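Antifreeze protein (Marinomonas primoryensis, PDB 3P4G) acts as a hyperactive, calcium-dependent antifreeze, binding ice through anchored, clathrate-like waters. Local coordinates at residues Q232-Q243 with S253-E264. Residues are numbered along the deposited sequence; the frame is centred on the assembly and turned at random. Where two conformers were deposited one is given.
With CA (calcium ion), chain O; CA (calcium ion), chain N; CA (calcium ion), chain P.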
loop_
_atom_site.group_PDB
_atom_site.type_symbol
_atom_site.label_atom_id
_atom_site.label_comp_id
_atom_site.label_asym_id
_atom_site.label_seq_id
_atom_site.Cartn_x
_atom_site.Cartn_y
_atom_site.Cartn_z
ATOM N N GLN A 232 -7.041 4.239 12.082
ATOM C CA GLN A 232 -7.020 3.381 13.263
ATOM C C GLN A 232 -5.571 2.944 13.487
ATOM O O GLN A 232 -4.963 2.419 12.562
ATOM C CB GLN A 232 -7.934 2.151 13.013
ATOM C CG GLN A 232 -7.879 1.103 14.090
ATOM C CD GLN A 232 -8.250 1.662 15.460
ATOM O OE1 GLN A 232 -7.426 1.731 16.386
ATOM N NE2 GLN A 232 -9.521 2.061 15.588
ATOM N N GLY A 233 -5.026 3.170 14.678
ATOM C CA GLY A 233 -3.656 2.716 14.971
ATOM C C GLY A 233 -3.688 1.220 15.246
ATOM O O GLY A 233 -2.667 0.524 15.002
ATOM N N GLY A 234 -4.831 0.757 15.764
ATOM C CA GLY A 234 -5.030 -0.656 16.155
ATOM C C GLY A 234 -4.357 -0.941 17.498
ATOM O O GLY A 234 -3.905 0.001 18.193
ATOM N N THR A 235 -4.302 -2.202 17.901
ATOM C CA THR A 235 -3.532 -2.562 19.117
ATOM C C THR A 235 -2.048 -2.222 18.858
ATOM O O THR A 235 -1.641 -1.924 17.732
ATOM C CB THR A 235 -3.713 -4.018 19.531
ATOM O OG1 THR A 235 -3.070 -4.885 18.583
ATOM C CG2 THR A 235 -5.233 -4.347 19.516
ATOM N N GLY A 236 -1.253 -2.308 19.890
ATOM C CA GLY A 236 0.163 -1.994 19.744
ATOM C C GLY A 236 0.414 -0.541 20.094
ATOM O O GLY A 236 -0.513 0.309 20.211
ATOM N N ASN A 237 1.693 -0.233 20.214
ATOM C CA ASN A 237 2.144 1.131 20.584
ATOM C C ASN A 237 2.540 1.874 19.312
ATOM O O ASN A 237 3.637 1.671 18.770
ATOM C CB ASN A 237 3.318 1.009 21.539
ATOM C CG ASN A 237 3.011 0.066 22.690
ATOM O OD1 ASN A 237 1.895 0.068 23.210
ATOM N ND2 ASN A 237 3.987 -0.794 23.064
ATOM N N ASP A 238 1.593 2.650 18.793
ATOM C CA ASP A 238 1.663 3.258 17.460
ATOM C C ASP A 238 2.039 4.737 17.515
ATOM O O ASP A 238 1.833 5.401 18.512
ATOM C CB ASP A 238 0.287 3.130 16.808
ATOM C CG ASP A 238 -0.209 1.683 16.830
ATOM O OD1 ASP A 238 0.465 0.849 16.157
ATOM O OD2 ASP A 238 -1.278 1.358 17.401
ATOM N N ILE A 239 2.507 5.252 16.392
ATOM C CA ILE A 239 2.698 6.697 16.262
ATOM C C ILE A 239 2.013 7.155 14.955
ATOM O O ILE A 239 2.223 6.541 13.874
ATOM C CB ILE A 239 4.185 7.144 16.309
ATOM C CG1 ILE A 239 4.203 8.676 16.139
ATOM C CG2 ILE A 239 5.053 6.468 15.169
ATOM C CD1 ILE A 239 5.507 9.346 16.698
ATOM N N VAL A 240 1.162 8.156 15.064
ATOM C CA VAL A 240 0.458 8.720 13.910
ATOM C C VAL A 240 0.854 10.171 13.818
ATOM O O VAL A 240 0.812 10.902 14.831
ATOM C CB VAL A 240 -1.076 8.581 14.068
ATOM C CG1 VAL A 240 -1.830 9.264 12.907
ATOM C CG2 VAL A 240 -1.495 7.065 14.131
ATOM N N ARG A 241 1.227 10.609 12.620
ATOM C CA ARG A 241 1.540 12.013 12.439
ATOM C C ARG A 241 0.720 12.531 11.245
ATOM O O ARG A 241 0.710 11.887 10.188
ATOM C CB ARG A 241 3.014 12.205 12.168
ATOM C CG ARG A 241 3.426 13.667 11.837
ATOM C CD ARG A 241 4.794 13.949 12.377
ATOM N NE ARG A 241 5.781 13.133 11.694
ATOM C CZ ARG A 241 6.313 13.459 10.508
ATOM N NH1 ARG A 241 5.924 14.584 9.917
ATOM N NH2 ARG A 241 7.216 12.656 9.895
ATOM N N VAL A 242 0.045 13.651 11.447
ATOM C CA VAL A 242 -0.728 14.314 10.363
ATOM C C VAL A 242 -0.151 15.707 10.191
ATOM O O VAL A 242 -0.078 16.515 11.145
ATOM C CB VAL A 242 -2.252 14.418 10.644
ATOM C CG1 VAL A 242 -3.006 15.152 9.466
ATOM C CG2 VAL A 242 -2.850 13.044 10.947
ATOM N N GLN A 243 0.252 16.024 8.963
ATOM C CA GLN A 243 0.948 17.303 8.749
ATOM C C GLN A 243 0.115 18.476 8.256
ATOM O O GLN A 243 0.601 19.613 8.272
ATOM C CB GLN A 243 2.125 17.062 7.784
ATOM C CG GLN A 243 3.094 16.028 8.288
ATOM C CD GLN A 243 4.354 16.009 7.473
ATOM O OE1 GLN A 243 4.434 15.311 6.481
ATOM N NE2 GLN A 243 5.368 16.769 7.904
ATOM N N SER A 253 -8.370 7.188 15.685
ATOM C CA SER A 253 -8.411 6.384 16.889
ATOM C C SER A 253 -7.111 5.577 17.001
ATOM O O SER A 253 -6.717 4.882 16.043
ATOM C CB SER A 253 -9.631 5.499 16.821
ATOM O OG SER A 253 -10.780 6.318 16.935
ATOM N N LEU A 254 -6.454 5.675 18.154
ATOM C CA LEU A 254 -5.116 5.103 18.277
ATOM C C LEU A 254 -5.110 3.660 18.753
ATOM O O LEU A 254 -4.086 2.963 18.615
ATOM C CB LEU A 254 -4.229 5.972 19.172
ATOM C CG LEU A 254 -4.058 7.403 18.633
ATOM C CD1 LEU A 254 -3.076 8.273 19.494
ATOM C CD2 LEU A 254 -3.641 7.446 17.148
ATOM N N GLY A 255 -6.256 3.216 19.261
ATOM C CA GLY A 255 -6.397 1.853 19.638
ATOM C C GLY A 255 -5.803 1.574 21.032
ATOM O O GLY A 255 -5.358 2.461 21.747
ATOM N N THR A 256 -5.903 0.336 21.465
ATOM C CA THR A 256 -5.220 -0.045 22.691
ATOM C C THR A 256 -3.701 0.160 22.438
ATOM O O THR A 256 -3.264 0.338 21.297
ATOM C CB THR A 256 -5.462 -1.503 23.109
ATOM O OG1 THR A 256 -4.819 -2.401 22.194
ATOM C CG2 THR A 256 -6.968 -1.826 23.182
ATOM N N GLY A 257 -2.942 0.072 23.521
ATOM C CA GLY A 257 -1.505 0.340 23.517
ATOM C C GLY A 257 -1.222 1.796 23.842
ATOM O O GLY A 257 -2.130 2.631 23.894
ATOM N N ASP A 258 0.021 2.106 23.916
ATOM C CA ASP A 258 0.545 3.361 24.451
ATOM C C ASP A 258 0.835 4.267 23.278
ATOM O O ASP A 258 1.788 3.996 22.497
ATOM C CB ASP A 258 1.800 3.130 25.293
ATOM C CG ASP A 258 1.497 2.447 26.613
ATOM O OD1 ASP A 258 0.313 2.408 27.006
ATOM O OD2 ASP A 258 2.380 1.922 27.326
ATOM N N ASP A 259 -0.052 5.106 22.678
ATOM C CA ASP A 259 0.083 5.676 21.336
ATOM C C ASP A 259 0.444 7.143 21.336
ATOM O O ASP A 259 0.209 7.845 22.328
ATOM C CB ASP A 259 -1.251 5.483 20.604
ATOM C CG ASP A 259 -1.629 4.018 20.531
ATOM O OD1 ASP A 259 -0.950 3.268 19.814
ATOM O OD2 ASP A 259 -2.588 3.610 21.199
ATOM N N VAL A 260 0.970 7.622 20.206
ATOM C CA VAL A 260 1.316 9.026 20.061
ATOM C C VAL A 260 0.604 9.570 18.823
ATOM O O VAL A 260 0.621 8.925 17.744
ATOM C CB VAL A 260 2.872 9.206 19.896
ATOM C CG1 VAL A 260 3.179 10.622 19.391
ATOM C CG2 VAL A 260 3.569 8.834 21.257
ATOM N N LEU A 261 -0.012 10.743 18.961
ATOM C CA LEU A 261 -0.573 11.450 17.800
ATOM C C LEU A 261 0.072 12.829 17.714
ATOM O O LEU A 261 0.029 13.619 18.647
ATOM C CB LEU A 261 -2.098 11.588 17.940
ATOM C CG LEU A 261 -2.740 12.455 16.840
ATOM C CD1 LEU A 261 -2.548 11.818 15.448
ATOM C CD2 LEU A 261 -4.256 12.503 17.149
ATOM N N ILE A 262 0.728 13.071 16.603
ATOM C CA ILE A 262 1.277 14.388 16.291
ATOM C C ILE A 262 0.468 15.053 15.220
ATOM O O ILE A 262 0.338 14.539 14.113
ATOM C CB ILE A 262 2.750 14.290 15.868
ATOM C CG1 ILE A 262 3.556 13.718 17.045
ATOM C CG2 ILE A 262 3.373 15.713 15.559
ATOM C CD1 ILE A 262 4.796 13.176 16.608
ATOM N N VAL A 263 -0.053 16.232 15.556
ATOM C CA VAL A 263 -0.901 16.969 14.613
ATOM C C VAL A 263 -0.229 18.290 14.377
ATOM O O VAL A 263 -0.115 19.129 15.290
ATOM C CB VAL A 263 -2.393 17.039 15.096
ATOM C CG1 VAL A 263 -2.485 16.988 16.542
ATOM C CG2 VAL A 263 -3.162 18.198 14.578
ATOM N N GLU A 264 0.188 18.513 13.127
ATOM C CA GLU A 264 1.000 19.694 12.857
ATOM C C GLU A 264 0.189 20.947 12.443
ATOM O O GLU A 264 0.758 22.032 12.322
ATOM C CB GLU A 264 2.051 19.372 11.797
ATOM C CG GLU A 264 2.994 18.244 12.193
ATOM C CD GLU A 264 4.122 18.018 11.174
ATOM O OE1 GLU A 264 4.247 18.785 10.209
ATOM O OE2 GLU A 264 4.911 17.057 11.341
HETATM CA CA CA O . -2.415 1.489 19.423
HETATM CA CA CA N . -1.018 -1.016 15.699
HETATM CA CA CA P . -3.992 3.876 23.098
HETATM O O HOH W 1 -1.823 -3.018 22.558
HETATM O O HOH W 2 3.041 20.656 8.767
#
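D238 and D259 meet at a shared calcium ion, the one joining the turn of residues 232-243 to that of 253-264. D238 gives it OD2 at 2.3 Å, while D259 binds it closely with OD1 and more distantly, at 2.8 Å, with OD2; the backbone oxygens of G234, G236, L254 and T256 complete the site. Each aspartate also reaches a second calcium, D238 through OD1 and D259 through OD2, so one short carboxylate links each ion to the next. D238 has CG anti to the carbonyl carbon (chi1 -53°), and D259 is turned likewise, which brings each carboxylate in among the carbonyl oxygens of its own loop; D259 OD1 additionally accepts the N-H of D238 at 2.8 Å, on its anti side. G255 and G257 suit their places because a CB would collide with the carbonyl oxygens of G234 and G236. N237 OD1 takes the N-H of D258 almost straight (171°). T256 OG1 packs against T235 CB and CG2, and a water joins it to G236 N, consistent with water held on an ice-binding surface.

Beyond the loops, strands 239-242 and 260-263 run parallel in exact register. Branched aliphatics suit the buried face, where V240 sets CG2 against L254 CD2 and CG1 against L261 CD1 at 3.7 Å; on the other face the register aligns I239 CD1 with V260 CG1 and I262 CD1. At the far end, R241 NH1 meets E264 OE2 at 3.0 Å in a bent salt bridge, from the syn side but out of the carboxylate plane, though the two planes are nearly parallel (11°). Q243 NE2 reaches E264 OE1 at 3.3 Å, its amide nearly perpendicular to the carboxylate. An alanine at E264 would remove that carboxylate and is likely to leave the R241 guanidinium without its mate and the Q243 amide freer to turn. Aligned coils with calcium between successive aspartate-bearing, glycine-rich turns characterise a right-handed, calcium-binding beta-helix.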